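Local coordinates for protein mannose-6-phosphate isomerase (Bacillus subtilis, PDB 1QWR) that probably interconverts D-mannose 6-phosphate and D-fructose 6-phosphate, as a zinc-binding isomerase of the type 1 family, at residues Glu119-Ile124 with Val184-Gln189; Glu40-Ser45 with Leu86-Asp91; Gly165-Val170 with Lys243-Gly248; Phe251-Trp256 with Thr313-His318. All coordinates share one frame; numbering follows the deposited sequence.

Interaction 1: residues Glu119-Ile124 with Val184-Gln189; sequences ECWYII and VLETQQ. With ZN (zinc ion), chain E.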
loop_
_atom_site.group_PDB
_atom_site.type_symbol
_atom_site.label_atom_id
_atom_site.label_comp_id
_atom_site.label_asym_id
_atom_site.label_seq_id
_atom_site.Cartn_x
_atom_site.Cartn_y
_atom_site.Cartn_z
ATOM N N GLU A 119 -4.918 6.118 -1.712
ATOM C CA GLU A 119 -4.160 5.103 -0.989
ATOM C C GLU A 119 -4.297 5.288 0.516
ATOM O O GLU A 119 -4.972 6.198 0.985
ATOM C CB GLU A 119 -2.682 5.207 -1.372
ATOM C CG GLU A 119 -2.127 6.596 -1.035
ATOM C CD GLU A 119 -0.684 6.784 -1.427
ATOM O OE1 GLU A 119 -0.206 6.056 -2.308
ATOM O OE2 GLU A 119 -0.027 7.678 -0.847
ATOM N N CYS A 120 -3.676 4.394 1.271
ATOM C CA CYS A 120 -3.717 4.504 2.719
ATOM C C CYS A 120 -2.462 3.865 3.311
ATOM O O CYS A 120 -1.782 3.030 2.669
ATOM C CB CYS A 120 -5.004 3.871 3.268
ATOM S SG CYS A 120 -5.054 2.069 3.051
ATOM N N TRP A 121 -2.135 4.287 4.520
ATOM C CA TRP A 121 -0.940 3.817 5.192
ATOM C C TRP A 121 -1.207 3.229 6.557
ATOM O O TRP A 121 -1.928 3.825 7.368
ATOM C CB TRP A 121 0.051 4.965 5.418
ATOM C CG TRP A 121 0.493 5.669 4.211
ATOM C CD1 TRP A 121 0.802 5.120 3.004
ATOM C CD2 TRP A 121 0.727 7.079 4.092
ATOM N NE1 TRP A 121 1.219 6.101 2.136
ATOM C CE2 TRP A 121 1.180 7.314 2.780
ATOM C CE3 TRP A 121 0.596 8.165 4.973
ATOM C CZ2 TRP A 121 1.504 8.591 2.317
ATOM C CZ3 TRP A 121 0.922 9.443 4.516
ATOM C CH2 TRP A 121 1.369 9.646 3.199
ATOM N N TYR A 122 -0.648 2.051 6.797
ATOM C CA TYR A 122 -0.721 1.461 8.119
ATOM C C TYR A 122 0.725 1.531 8.574
ATOM O O TYR A 122 1.619 0.991 7.916
ATOM C CB TYR A 122 -1.152 -0.011 8.110
ATOM C CG TYR A 122 -0.974 -0.630 9.468
ATOM C CD1 TYR A 122 -1.834 -0.290 10.518
ATOM C CD2 TYR A 122 0.103 -1.498 9.743
ATOM C CE1 TYR A 122 -1.626 -0.788 11.808
ATOM C CE2 TYR A 122 0.315 -2.004 11.038
ATOM C CZ TYR A 122 -0.553 -1.636 12.066
ATOM O OH TYR A 122 -0.320 -2.059 13.368
ATOM N N ILE A 123 0.965 2.204 9.695
ATOM C CA ILE A 123 2.321 2.333 10.193
ATOM C C ILE A 123 2.701 1.093 11.010
ATOM O O ILE A 123 2.247 0.914 12.149
ATOM C CB ILE A 123 2.465 3.584 11.079
ATOM C CG1 ILE A 123 1.946 4.822 10.327
ATOM C CG2 ILE A 123 3.930 3.739 11.531
ATOM C CD1 ILE A 123 2.693 5.135 8.989
ATOM N N ILE A 124 3.532 0.235 10.432
ATOM C CA ILE A 124 3.938 -0.969 11.131
ATOM C C ILE A 124 4.872 -0.581 12.273
ATOM O O ILE A 124 4.690 -1.021 13.409
ATOM C CB ILE A 124 4.681 -1.959 10.193
ATOM C CG1 ILE A 124 3.755 -2.407 9.048
ATOM C CG2 ILE A 124 5.097 -3.192 10.986
ATOM C CD1 ILE A 124 4.504 -3.018 7.846
ATOM N N VAL A 184 6.143 1.027 6.506
ATOM C CA VAL A 184 4.718 1.096 6.178
ATOM C C VAL A 184 4.128 0.032 5.258
ATOM O O VAL A 184 4.797 -0.411 4.326
ATOM C CB VAL A 184 4.442 2.478 5.499
ATOM C CG1 VAL A 184 2.942 2.682 5.210
ATOM C CG2 VAL A 184 4.967 3.585 6.368
ATOM N N LEU A 185 2.880 -0.358 5.525
ATOM C CA LEU A 185 2.148 -1.266 4.633
ATOM C C LEU A 185 1.175 -0.283 3.938
ATOM O O LEU A 185 0.235 0.246 4.556
ATOM C CB LEU A 185 1.387 -2.350 5.407
ATOM C CG LEU A 185 0.696 -3.487 4.612
ATOM C CD1 LEU A 185 -0.400 -2.925 3.724
ATOM C CD2 LEU A 185 1.710 -4.227 3.776
ATOM N N GLU A 186 1.421 -0.046 2.645
ATOM C CA GLU A 186 0.649 0.882 1.841
ATOM C C GLU A 186 -0.302 0.158 0.893
ATOM O O GLU A 186 0.130 -0.644 0.064
ATOM C CB GLU A 186 1.612 1.746 1.029
ATOM C CG GLU A 186 0.989 2.912 0.270
ATOM C CD GLU A 186 2.045 3.660 -0.510
ATOM O OE1 GLU A 186 2.659 3.037 -1.398
ATOM O OE2 GLU A 186 2.282 4.859 -0.222
ATOM N N THR A 187 -1.592 0.429 1.024
ATOM C CA THR A 187 -2.567 -0.206 0.139
ATOM C C THR A 187 -3.051 0.916 -0.774
ATOM O O THR A 187 -3.437 1.967 -0.299
ATOM C CB THR A 187 -3.718 -0.846 0.950
ATOM O OG1 THR A 187 -3.171 -1.852 1.830
ATOM C CG2 THR A 187 -4.727 -1.541 0.010
ATOM N N GLN A 188 -2.989 0.707 -2.087
ATOM C CA GLN A 188 -3.366 1.775 -3.014
ATOM C C GLN A 188 -4.056 1.231 -4.272
ATOM O O GLN A 188 -4.156 0.017 -4.457
ATOM C CB GLN A 188 -2.087 2.533 -3.392
ATOM C CG GLN A 188 -1.092 1.708 -4.237
ATOM C CD GLN A 188 0.363 1.869 -3.767
ATOM O OE1 GLN A 188 0.800 1.235 -2.789
ATOM N NE2 GLN A 188 1.104 2.722 -4.446
ATOM N N GLN A 189 -4.574 2.119 -5.121
ATOM C CA GLN A 189 -5.160 1.652 -6.368
ATOM C C GLN A 189 -3.950 1.210 -7.182
ATOM O O GLN A 189 -2.835 1.666 -6.927
ATOM C CB GLN A 189 -5.839 2.780 -7.139
ATOM C CG GLN A 189 -7.042 3.357 -6.440
ATOM C CD GLN A 189 -7.701 4.400 -7.297
ATOM O OE1 GLN A 189 -8.427 4.082 -8.251
ATOM N NE2 GLN A 189 -7.436 5.651 -6.992
HETATM ZN ZN ZN E . 2.100 8.386 -1.966
HETATM O O HOH W 1 2.177 6.120 -3.231
#
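Strands 119-124 and 184-189 run antiparallel, their axes 4.7 Å apart at closest approach and at 168°, with hydrogen-bonded pairs at Cys-120/Thr-187 and Tyr-122/Leu-185. They are neighbouring strands of the cupin-type catalytic domain, and Glu-119, Trp-121, Ile-123, Val-184 and Glu-186 share the face that carries the zinc site. Glu-119 CG occupies the crowded position between backbone N and carbonyl carbon, and the extended chain beyond it sets OE2 2.5 Å from ZN; water 1 is a further ligand, and His-101 and His-176 complete the site. A glutamate suits this place because it reaches the metal from the strand and supplies a negative charge. Beside it, Glu-186 also stretches out, CG anti to its backbone N, and lies alongside Trp-121, its carboxylate nearly coplanar with the indole. The acids come close, Glu-119 OE1 to Glu-186 OE2 being 3.5 Å, a pairing of like charges that zinc and the indole N-H probably make tolerable. Farther along, Val-184 CG1 packs on Trp-121 CB, and Val-184 CG2 meets Ile-123 CD1. Trp-121 NE1, with the acceptor close to its ring plane, donates to the anti lone pair of Glu-186 OE2 at 2.9 Å.

Interaction 2: residues Glu40-Ser45 with Leu86-Asp91; sequences ECWAIS and LTKLLD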
loop_
_atom_site.group_PDB
_atom_site.type_symbol
_atom_site.label_atom_id
_atom_site.label_comp_id
_atom_site.label_asym_id
_atom_site.label_seq_id
_atom_site.Cartn_x
_atom_site.Cartn_y
_atom_site.Cartn_z
ATOM N N GLU A 40 10.983 0.102 -1.806
ATOM C CA GLU A 40 9.661 -0.517 -1.928
ATOM C C GLU A 40 9.636 -1.999 -2.267
ATOM O O GLU A 40 10.448 -2.494 -3.045
ATOM C CB GLU A 40 8.823 0.221 -2.991
ATOM C CG GLU A 40 8.867 1.766 -2.911
ATOM C CD GLU A 40 7.835 2.470 -3.812
ATOM O OE1 GLU A 40 7.324 1.852 -4.772
ATOM O OE2 GLU A 40 7.543 3.669 -3.559
ATOM N N CYS A 41 8.698 -2.695 -1.636
ATOM C CA CYS A 41 8.433 -4.084 -1.939
ATOM C C CYS A 41 7.007 -4.043 -2.519
ATOM O O CYS A 41 6.069 -3.707 -1.799
ATOM C CB CYS A 41 8.411 -4.944 -0.679
ATOM S SG CYS A 41 7.816 -6.640 -0.994
ATOM N N TRP A 42 6.862 -4.318 -3.818
ATOM C CA TRP A 42 5.557 -4.381 -4.474
ATOM C C TRP A 42 5.151 -5.828 -4.148
ATOM O O TRP A 42 5.583 -6.793 -4.795
ATOM C CB TRP A 42 5.732 -4.124 -5.981
ATOM C CG TRP A 42 6.075 -2.664 -6.252
ATOM C CD1 TRP A 42 6.665 -1.780 -5.388
ATOM C CD2 TRP A 42 5.840 -1.936 -7.470
ATOM N NE1 TRP A 42 6.807 -0.541 -5.995
ATOM C CE2 TRP A 42 6.307 -0.617 -7.271
ATOM C CE3 TRP A 42 5.279 -2.277 -8.706
ATOM C CZ2 TRP A 42 6.227 0.366 -8.267
ATOM C CZ3 TRP A 42 5.197 -1.300 -9.699
ATOM C CH2 TRP A 42 5.670 0.002 -9.468
ATOM N N ALA A 43 4.332 -5.937 -3.101
ATOM C CA ALA A 43 3.906 -7.203 -2.487
ATOM C C ALA A 43 2.739 -7.939 -3.134
ATOM O O ALA A 43 2.791 -9.150 -3.335
ATOM C CB ALA A 43 3.618 -6.922 -0.995
ATOM N N ILE A 44 1.662 -7.226 -3.401
ATOM C CA ILE A 44 0.553 -7.829 -4.151
ATOM C C ILE A 44 0.431 -6.806 -5.285
ATOM O O ILE A 44 -0.054 -5.693 -5.102
ATOM C CB ILE A 44 -0.750 -7.921 -3.349
ATOM C CG1 ILE A 44 -0.569 -8.901 -2.163
ATOM C CG2 ILE A 44 -1.874 -8.467 -4.256
ATOM C CD1 ILE A 44 -0.295 -8.218 -0.790
ATOM N N SER A 45 0.914 -7.173 -6.462
ATOM C CA SER A 45 0.923 -6.230 -7.565
ATOM C C SER A 45 0.551 -6.808 -8.907
ATOM O O SER A 45 0.954 -7.923 -9.235
ATOM C CB SER A 45 2.337 -5.629 -7.689
ATOM O OG SER A 45 2.570 -4.983 -8.951
ATOM N N LEU A 86 -2.970 -2.304 -5.349
ATOM C CA LEU A 86 -1.539 -2.517 -5.294
ATOM C C LEU A 86 -1.138 -2.377 -3.837
ATOM O O LEU A 86 -1.489 -1.392 -3.190
ATOM C CB LEU A 86 -0.825 -1.491 -6.168
ATOM C CG LEU A 86 0.686 -1.295 -5.998
ATOM C CD1 LEU A 86 1.428 -2.595 -6.328
ATOM C CD2 LEU A 86 1.119 -0.157 -6.956
ATOM N N THR A 87 -0.437 -3.383 -3.310
ATOM C CA THR A 87 -0.018 -3.357 -1.916
ATOM C C THR A 87 1.495 -3.389 -1.848
ATOM O O THR A 87 2.134 -4.241 -2.473
ATOM C CB THR A 87 -0.558 -4.577 -1.154
ATOM O OG1 THR A 87 -1.987 -4.626 -1.280
ATOM C CG2 THR A 87 -0.179 -4.508 0.309
ATOM N N LYS A 88 2.052 -2.491 -1.047
ATOM C CA LYS A 88 3.499 -2.414 -0.875
ATOM C C LYS A 88 3.923 -2.336 0.578
ATOM O O LYS A 88 3.141 -1.925 1.451
ATOM C CB LYS A 88 4.046 -1.137 -1.511
ATOM C CG LYS A 88 3.750 -0.954 -2.986
ATOM C CD LYS A 88 4.284 0.434 -3.400
ATOM C CE LYS A 88 3.883 0.819 -4.822
ATOM N NZ LYS A 88 4.504 2.140 -5.144
ATOM N N LEU A 89 5.174 -2.740 0.812
ATOM C CA LEU A 89 5.850 -2.582 2.104
ATOM C C LEU A 89 6.882 -1.494 1.770
ATOM O O LEU A 89 7.624 -1.626 0.770
ATOM C CB LEU A 89 6.562 -3.866 2.540
ATOM C CG LEU A 89 5.648 -4.864 3.255
ATOM C CD1 LEU A 89 6.438 -6.171 3.489
ATOM C CD2 LEU A 89 5.157 -4.285 4.599
ATOM N N LEU A 90 6.927 -0.424 2.576
ATOM C CA LEU A 90 7.833 0.693 2.316
ATOM C C LEU A 90 8.856 0.880 3.432
ATOM O O LEU A 90 8.488 0.970 4.605
ATOM C CB LEU A 90 7.047 1.997 2.186
ATOM C CG LEU A 90 5.865 2.017 1.212
ATOM C CD1 LEU A 90 5.122 3.345 1.335
ATOM C CD2 LEU A 90 6.366 1.808 -0.195
ATOM N N ASP A 91 10.127 0.933 3.048
ATOM C CA ASP A 91 11.224 1.139 3.990
ATOM C C ASP A 91 11.627 2.592 3.802
ATOM O O ASP A 91 12.459 2.918 2.923
ATOM C CB ASP A 91 12.400 0.223 3.631
ATOM C CG ASP A 91 13.623 0.468 4.507
ATOM O OD1 ASP A 91 13.529 1.249 5.487
ATOM O OD2 ASP A 91 14.676 -0.132 4.192
HETATM O O HOH W 2 -2.915 -5.292 -4.048
#
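Lys-88 leaves strand 86-91 with CG anti to its carbonyl carbon and then runs fully extended beside Trp-42 of strand 40-44, its antiparallel neighbour in the catalytic domain. Its CB lies 3.3 Å from Cys-41 O, and CG touches both that oxygen and Trp-42 CD1. CD lies near both Glu-40 OE1 and Trp-42 NE1, while CE sits over one indole face, offset toward the rim, in a CH-pi contact 3.8 Å from the centroid of the five-membered ring. At the tip, NZ forms a salt bridge with Glu-40 OE1 at 2.9 Å, arriving from above the carboxylate plane. The same oxygen takes Trp-42 NE1 on its anti lone pair at 2.7 Å. Lys-16 makes a cation-pi contact with this indole. Farther along, a classic beta bulge sets Ala-43 and Ile-44 opposite Thr-87, whose O accepts from both their N atoms. Lysine offers a long apolar stem for the indole and a charged end for the acid, and two donors on one buried oxygen would probably keep Glu-40 ionised.

Interaction 3: residues Gly165-Val170 with Lys243-Gly248; sequences GDFYYV and KTFVQG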
loop_
_atom_site.group_PDB
_atom_site.type_symbol
_atom_site.label_atom_id
_atom_site.label_comp_id
_atom_site.label_asym_id
_atom_site.label_seq_id
_atom_site.Cartn_x
_atom_site.Cartn_y
_atom_site.Cartn_z
ATOM N N GLY A 165 1.130 1.491 14.589
ATOM C CA GLY A 165 -0.269 1.170 14.728
ATOM C C GLY A 165 -1.197 2.198 14.104
ATOM O O GLY A 165 -2.382 1.912 13.916
ATOM N N ASP A 166 -0.681 3.383 13.791
ATOM C CA ASP A 166 -1.507 4.421 13.171
ATOM C C ASP A 166 -1.984 4.060 11.759
ATOM O O ASP A 166 -1.313 3.331 11.035
ATOM C CB ASP A 166 -0.727 5.734 13.053
ATOM C CG ASP A 166 -0.705 6.542 14.346
ATOM O OD1 ASP A 166 -1.337 6.132 15.335
ATOM O OD2 ASP A 166 -0.044 7.599 14.347
ATOM N N PHE A 167 -3.123 4.621 11.361
ATOM C CA PHE A 167 -3.640 4.391 10.011
ATOM C C PHE A 167 -4.031 5.730 9.426
ATOM O O PHE A 167 -4.709 6.517 10.087
ATOM C CB PHE A 167 -4.869 3.487 10.007
ATOM C CG PHE A 167 -5.435 3.230 8.620
ATOM C CD1 PHE A 167 -5.007 2.132 7.867
ATOM C CD2 PHE A 167 -6.398 4.078 8.074
ATOM C CE1 PHE A 167 -5.544 1.875 6.585
ATOM C CE2 PHE A 167 -6.930 3.830 6.795
ATOM C CZ PHE A 167 -6.495 2.719 6.058
ATOM N N TYR A 168 -3.589 5.992 8.196
ATOM C CA TYR A 168 -3.921 7.242 7.507
ATOM C C TYR A 168 -4.497 6.976 6.125
ATOM O O TYR A 168 -3.928 6.222 5.339
ATOM C CB TYR A 168 -2.690 8.142 7.361
ATOM C CG TYR A 168 -2.128 8.577 8.686
ATOM C CD1 TYR A 168 -1.147 7.828 9.324
ATOM C CD2 TYR A 168 -2.664 9.681 9.362
ATOM C CE1 TYR A 168 -0.713 8.155 10.619
ATOM C CE2 TYR A 168 -2.243 10.012 10.650
ATOM C CZ TYR A 168 -1.276 9.245 11.275
ATOM O OH TYR A 168 -0.903 9.523 12.579
ATOM N N TYR A 169 -5.621 7.612 5.826
ATOM C CA TYR A 169 -6.250 7.468 4.521
ATOM C C TYR A 169 -5.792 8.681 3.714
ATOM O O TYR A 169 -5.829 9.814 4.216
ATOM C CB TYR A 169 -7.764 7.458 4.689
ATOM C CG TYR A 169 -8.510 7.193 3.416
ATOM C CD1 TYR A 169 -8.533 5.923 2.859
ATOM C CD2 TYR A 169 -9.230 8.203 2.787
ATOM C CE1 TYR A 169 -9.268 5.653 1.704
ATOM C CE2 TYR A 169 -9.965 7.947 1.634
ATOM C CZ TYR A 169 -9.984 6.664 1.104
ATOM O OH TYR A 169 -10.767 6.389 0.017
ATOM N N VAL A 170 -5.353 8.450 2.477
ATOM C CA VAL A 170 -4.818 9.522 1.625
ATOM C C VAL A 170 -5.559 9.618 0.302
ATOM O O VAL A 170 -5.158 9.029 -0.699
ATOM C CB VAL A 170 -3.321 9.289 1.330
ATOM C CG1 VAL A 170 -2.704 10.559 0.708
ATOM C CG2 VAL A 170 -2.586 8.898 2.604
ATOM N N LYS A 243 -9.477 -5.150 13.421
ATOM C CA LYS A 243 -9.688 -3.703 13.399
ATOM C C LYS A 243 -10.015 -3.367 11.960
ATOM O O LYS A 243 -9.318 -3.841 11.035
ATOM C CB LYS A 243 -8.427 -2.955 13.828
ATOM C CG LYS A 243 -8.617 -1.441 13.933
ATOM C CD LYS A 243 -7.509 -0.896 14.826
ATOM C CE LYS A 243 -7.624 0.603 15.104
ATOM N NZ LYS A 243 -6.540 0.977 16.098
ATOM N N THR A 244 -11.093 -2.601 11.779
ATOM C CA THR A 244 -11.550 -2.131 10.471
ATOM C C THR A 244 -11.058 -0.687 10.392
ATOM O O THR A 244 -11.516 0.180 11.152
ATOM C CB THR A 244 -13.091 -2.153 10.381
ATOM O OG1 THR A 244 -13.563 -3.501 10.516
ATOM C CG2 THR A 244 -13.560 -1.582 9.039
ATOM N N PHE A 245 -10.097 -0.429 9.503
ATOM C CA PHE A 245 -9.536 0.916 9.378
ATOM C C PHE A 245 -10.358 1.813 8.476
ATOM O O PHE A 245 -10.497 3.010 8.734
ATOM C CB PHE A 245 -8.117 0.850 8.807
ATOM C CG PHE A 245 -7.124 0.188 9.702
ATOM C CD1 PHE A 245 -6.762 0.773 10.916
ATOM C CD2 PHE A 245 -6.498 -1.000 9.309
ATOM C CE1 PHE A 245 -5.785 0.188 11.729
ATOM C CE2 PHE A 245 -5.515 -1.597 10.114
ATOM C CZ PHE A 245 -5.158 -1.003 11.325
ATOM N N VAL A 246 -10.884 1.239 7.400
ATOM C CA VAL A 246 -11.659 2.011 6.459
ATOM C C VAL A 246 -12.423 1.095 5.521
ATOM O O VAL A 246 -12.023 -0.054 5.254
ATOM C CB VAL A 246 -10.742 2.960 5.605
ATOM C CG1 VAL A 246 -9.839 2.132 4.658
ATOM C CG2 VAL A 246 -11.597 3.944 4.820
ATOM N N GLN A 247 -13.556 1.604 5.061
ATOM C CA GLN A 247 -14.393 0.902 4.110
ATOM C C GLN A 247 -14.737 1.989 3.117
ATOM O O GLN A 247 -15.778 2.646 3.217
ATOM C CB GLN A 247 -15.625 0.341 4.816
ATOM C CG GLN A 247 -15.244 -0.769 5.790
ATOM C CD GLN A 247 -16.443 -1.401 6.463
ATOM O OE1 GLN A 247 -17.257 -0.720 7.063
ATOM N NE2 GLN A 247 -16.543 -2.719 6.374
ATOM N N GLY A 248 -13.839 2.188 2.157
ATOM C CA GLY A 248 -14.018 3.255 1.189
ATOM C C GLY A 248 -14.456 2.868 -0.206
ATOM O O GLY A 248 -14.735 1.709 -0.492
HETATM O O HOH W 3 -3.753 -0.351 14.932
HETATM O O HOH W 4 -5.033 2.995 14.511
#
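Phe-167 holds CG anti to its backbone N (chi1 180°), whereas Phe-245 has CG anti to its carbonyl carbon (chi1 -66°); together with each ring's turn about chi2, this lays the rings almost parallel, planes at 4°. Slid apart, centroids 4.7 Å from each other, they barely overlap. What covers the Phe-167 face is instead Phe-245 CB, poised over the ring centre in a CH-pi contact 3.4 Å from the centroid. Beyond it, Val-246 CG1 reaches Phe-167 CZ at 3.7 Å, and CG2 meets Tyr-169 CD1 more loosely. The strand axes come no closer than 8.0 Å, with no direct hydrogen bond, so large flat phenylalanines suit the gap. At Phe-167 an alanine would remove the ring face under Phe-245 CB and the CZ contact with Val-246, and would probably loosen the packing. Gly-165 O accepts from water 3 at 2.8 Å, and this water accepts a weak bond from Lys-243 NZ. Phe-245 and Val-246 can both face inward because they form a classic beta bulge opposite Val-253. The arrangement is apolar packing between a strand that pairs with zinc-site strand 119-126 and strand 240-247 of the C-terminal cupin domain.

Interaction 4: residues Phe251-Trp256 with Thr313-His318; sequences FSVYKW and TLIVSH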
loop_
_atom_site.group_PDB
_atom_site.type_symbol
_atom_site.label_atom_id
_atom_site.label_comp_id
_atom_site.label_asym_id
_atom_site.label_seq_id
_atom_site.Cartn_x
_atom_site.Cartn_y
_atom_site.Cartn_z
ATOM N N PHE A 251 -11.333 0.708 -1.590
ATOM C CA PHE A 251 -10.894 -0.456 -0.822
ATOM C C PHE A 251 -11.318 -0.361 0.631
ATOM O O PHE A 251 -11.713 0.705 1.105
ATOM C CB PHE A 251 -9.350 -0.587 -0.870
ATOM C CG PHE A 251 -8.606 0.712 -0.591
ATOM C CD1 PHE A 251 -8.542 1.246 0.703
ATOM C CD2 PHE A 251 -7.975 1.405 -1.646
ATOM C CE1 PHE A 251 -7.859 2.465 0.957
ATOM C CE2 PHE A 251 -7.288 2.620 -1.413
ATOM C CZ PHE A 251 -7.225 3.157 -0.118
ATOM N N SER A 252 -11.242 -1.496 1.316
ATOM C CA SER A 252 -11.546 -1.614 2.750
ATOM C C SER A 252 -10.274 -2.283 3.277
ATOM O O SER A 252 -9.764 -3.241 2.659
ATOM C CB SER A 252 -12.754 -2.531 2.995
ATOM O OG SER A 252 -13.970 -1.937 2.497
ATOM N N VAL A 253 -9.766 -1.797 4.402
ATOM C CA VAL A 253 -8.535 -2.335 4.966
ATOM C C VAL A 253 -8.741 -2.686 6.424
ATOM O O VAL A 253 -9.404 -1.936 7.144
ATOM C CB VAL A 253 -7.393 -1.310 4.833
ATOM C CG1 VAL A 253 -6.048 -1.935 5.320
ATOM C CG2 VAL A 253 -7.283 -0.881 3.350
ATOM N N TYR A 254 -8.141 -3.800 6.848
ATOM C CA TYR A 254 -8.305 -4.318 8.208
ATOM C C TYR A 254 -7.018 -4.888 8.778
ATOM O O TYR A 254 -6.088 -5.210 8.049
ATOM C CB TYR A 254 -9.278 -5.488 8.209
ATOM C CG TYR A 254 -10.540 -5.282 7.446
ATOM C CD1 TYR A 254 -11.752 -5.101 8.115
ATOM C CD2 TYR A 254 -10.542 -5.285 6.050
ATOM C CE1 TYR A 254 -12.923 -4.939 7.422
ATOM C CE2 TYR A 254 -11.722 -5.115 5.339
ATOM C CZ TYR A 254 -12.919 -4.945 6.040
ATOM O OH TYR A 254 -14.117 -4.825 5.360
ATOM N N LYS A 255 -6.990 -5.042 10.100
ATOM C CA LYS A 255 -5.851 -5.667 10.746
ATOM C C LYS A 255 -6.400 -6.887 11.486
ATOM O O LYS A 255 -7.430 -6.794 12.171
ATOM C CB LYS A 255 -5.161 -4.734 11.752
ATOM C CG LYS A 255 -4.016 -5.447 12.502
ATOM C CD LYS A 255 -3.028 -4.479 13.180
ATOM C CE LYS A 255 -3.585 -3.898 14.455
ATOM N NZ LYS A 255 -2.481 -3.180 15.212
ATOM N N TRP A 256 -5.771 -8.041 11.282
ATOM C CA TRP A 256 -6.160 -9.252 11.988
ATOM C C TRP A 256 -5.043 -9.533 12.982
ATOM O O TRP A 256 -3.892 -9.734 12.599
ATOM C CB TRP A 256 -6.243 -10.483 11.080
ATOM C CG TRP A 256 -7.327 -10.466 10.056
ATOM C CD1 TRP A 256 -8.391 -9.620 9.986
ATOM C CD2 TRP A 256 -7.497 -11.418 9.008
ATOM N NE1 TRP A 256 -9.228 -9.994 8.959
ATOM C CE2 TRP A 256 -8.701 -11.101 8.342
ATOM C CE3 TRP A 256 -6.748 -12.513 8.567
ATOM C CZ2 TRP A 256 -9.180 -11.842 7.251
ATOM C CZ3 TRP A 256 -7.226 -13.259 7.476
ATOM C CH2 TRP A 256 -8.429 -12.917 6.834
ATOM N N THR A 313 0.092 -11.308 12.884
ATOM C CA THR A 313 -0.667 -10.105 12.573
ATOM C C THR A 313 -0.668 -9.938 11.065
ATOM O O THR A 313 0.401 -9.995 10.434
ATOM C CB THR A 313 0.015 -8.877 13.177
ATOM O OG1 THR A 313 0.209 -9.097 14.580
ATOM C CG2 THR A 313 -0.818 -7.596 12.930
ATOM N N LEU A 314 -1.854 -9.774 10.488
ATOM C CA LEU A 314 -1.958 -9.572 9.041
ATOM C C LEU A 314 -2.702 -8.286 8.743
ATOM O O LEU A 314 -3.528 -7.863 9.521
ATOM C CB LEU A 314 -2.736 -10.705 8.365
ATOM C CG LEU A 314 -2.130 -12.108 8.374
ATOM C CD1 LEU A 314 -2.434 -12.806 9.702
ATOM C CD2 LEU A 314 -2.742 -12.893 7.206
ATOM N N ILE A 315 -2.387 -7.658 7.616
ATOM C CA ILE A 315 -3.127 -6.475 7.164
ATOM C C ILE A 315 -3.814 -7.076 5.935
ATOM O O ILE A 315 -3.161 -7.706 5.071
ATOM C CB ILE A 315 -2.228 -5.314 6.722
ATOM C CG1 ILE A 315 -1.508 -4.720 7.944
ATOM C CG2 ILE A 315 -3.086 -4.233 6.040
ATOM C CD1 ILE A 315 -2.477 -4.221 9.044
ATOM N N VAL A 316 -5.124 -6.914 5.875
ATOM C CA VAL A 316 -5.925 -7.492 4.802
ATOM C C VAL A 316 -6.788 -6.424 4.148
ATOM O O VAL A 316 -7.240 -5.466 4.811
ATOM C CB VAL A 316 -6.836 -8.614 5.387
ATOM C CG1 VAL A 316 -7.685 -9.230 4.298
ATOM C CG2 VAL A 316 -5.978 -9.676 6.087
ATOM N N SER A 317 -7.010 -6.576 2.841
ATOM C CA SER A 317 -7.839 -5.632 2.099
ATOM C C SER A 317 -8.688 -6.331 1.028
ATOM O O SER A 317 -8.455 -7.493 0.673
ATOM C CB SER A 317 -6.968 -4.548 1.438
ATOM O OG SER A 317 -6.123 -5.088 0.403
ATOM N N HIS A 318 -9.717 -5.629 0.577
ATOM C CA HIS A 318 -10.578 -6.146 -0.478
ATOM C C HIS A 318 -11.266 -4.951 -1.096
ATOM O O HIS A 318 -11.174 -3.835 -0.563
ATOM C CB HIS A 318 -11.582 -7.185 0.065
ATOM C CG HIS A 318 -12.602 -6.630 1.017
ATOM N ND1 HIS A 318 -13.681 -5.886 0.597
ATOM C CD2 HIS A 318 -12.735 -6.760 2.362
ATOM C CE1 HIS A 318 -14.440 -5.584 1.640
ATOM N NE2 HIS A 318 -13.890 -6.104 2.721
#
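Within the C-terminal cupin domain, strands 252-256 and 313-318 pair antiparallel, and three hydrogen-bonded pairs satisfy their facing backbone groups: Ser-252 with His-318, Tyr-254 with Val-316, and Trp-256 with Leu-314. Each pair exchanges two bonds. The shortest, Tyr-254 N to Val-316 O at 2.8 Å, runs nearly along the C=O axis, whereas Val-316 N approaches Tyr-254 O from above the carbonyl plane. Tyr-254 OH and His-318 NE2 lie 2.9 Å apart in a hydrogen bond that either could donate, and the hydroxyl has a weak further bond with Gln-247 NE2. The Tyr-254 and His-318 rings meet rim to rim. At Tyr-254 a phenylalanine would take away the hydroxyl that meets His-318 NE2, and would probably leave the imidazole less firmly oriented. Ser-252 is small enough to let its CB cover one imidazole face. On the opposite side of the sheet, Lys-255 NZ bonds Tyr-122 OH. Trp-256 offers a broad apolar surface to valine: Val-316 CG2 sits over its six-membered ring, 3.7 Å from the centroid.

Interaction 2 closes before interaction 1 opens, interactions 1 and 3 interleave along the chain, and interaction 4 comes last. Strand 85-92 pairs with strand 182-189, so interactions 1 and 2, with centres 9 Å apart, form one run of antiparallel strands beside the zinc. On the other flank, strand 119-126 pairs with strand 167-170, carrying interaction 1 into interaction 3. Strands 240-247 and 252-259, successive in the chain and adjacent in the sheet, join interactions 3 and 4. Interactions 2 and 3 lie farthest apart, about 17 Å between centres, without touching. Interaction 3, together with contacts of Cys-120 and Tyr-122 to interaction 4, thus packs the C-terminal cupin domain against the metal-binding part.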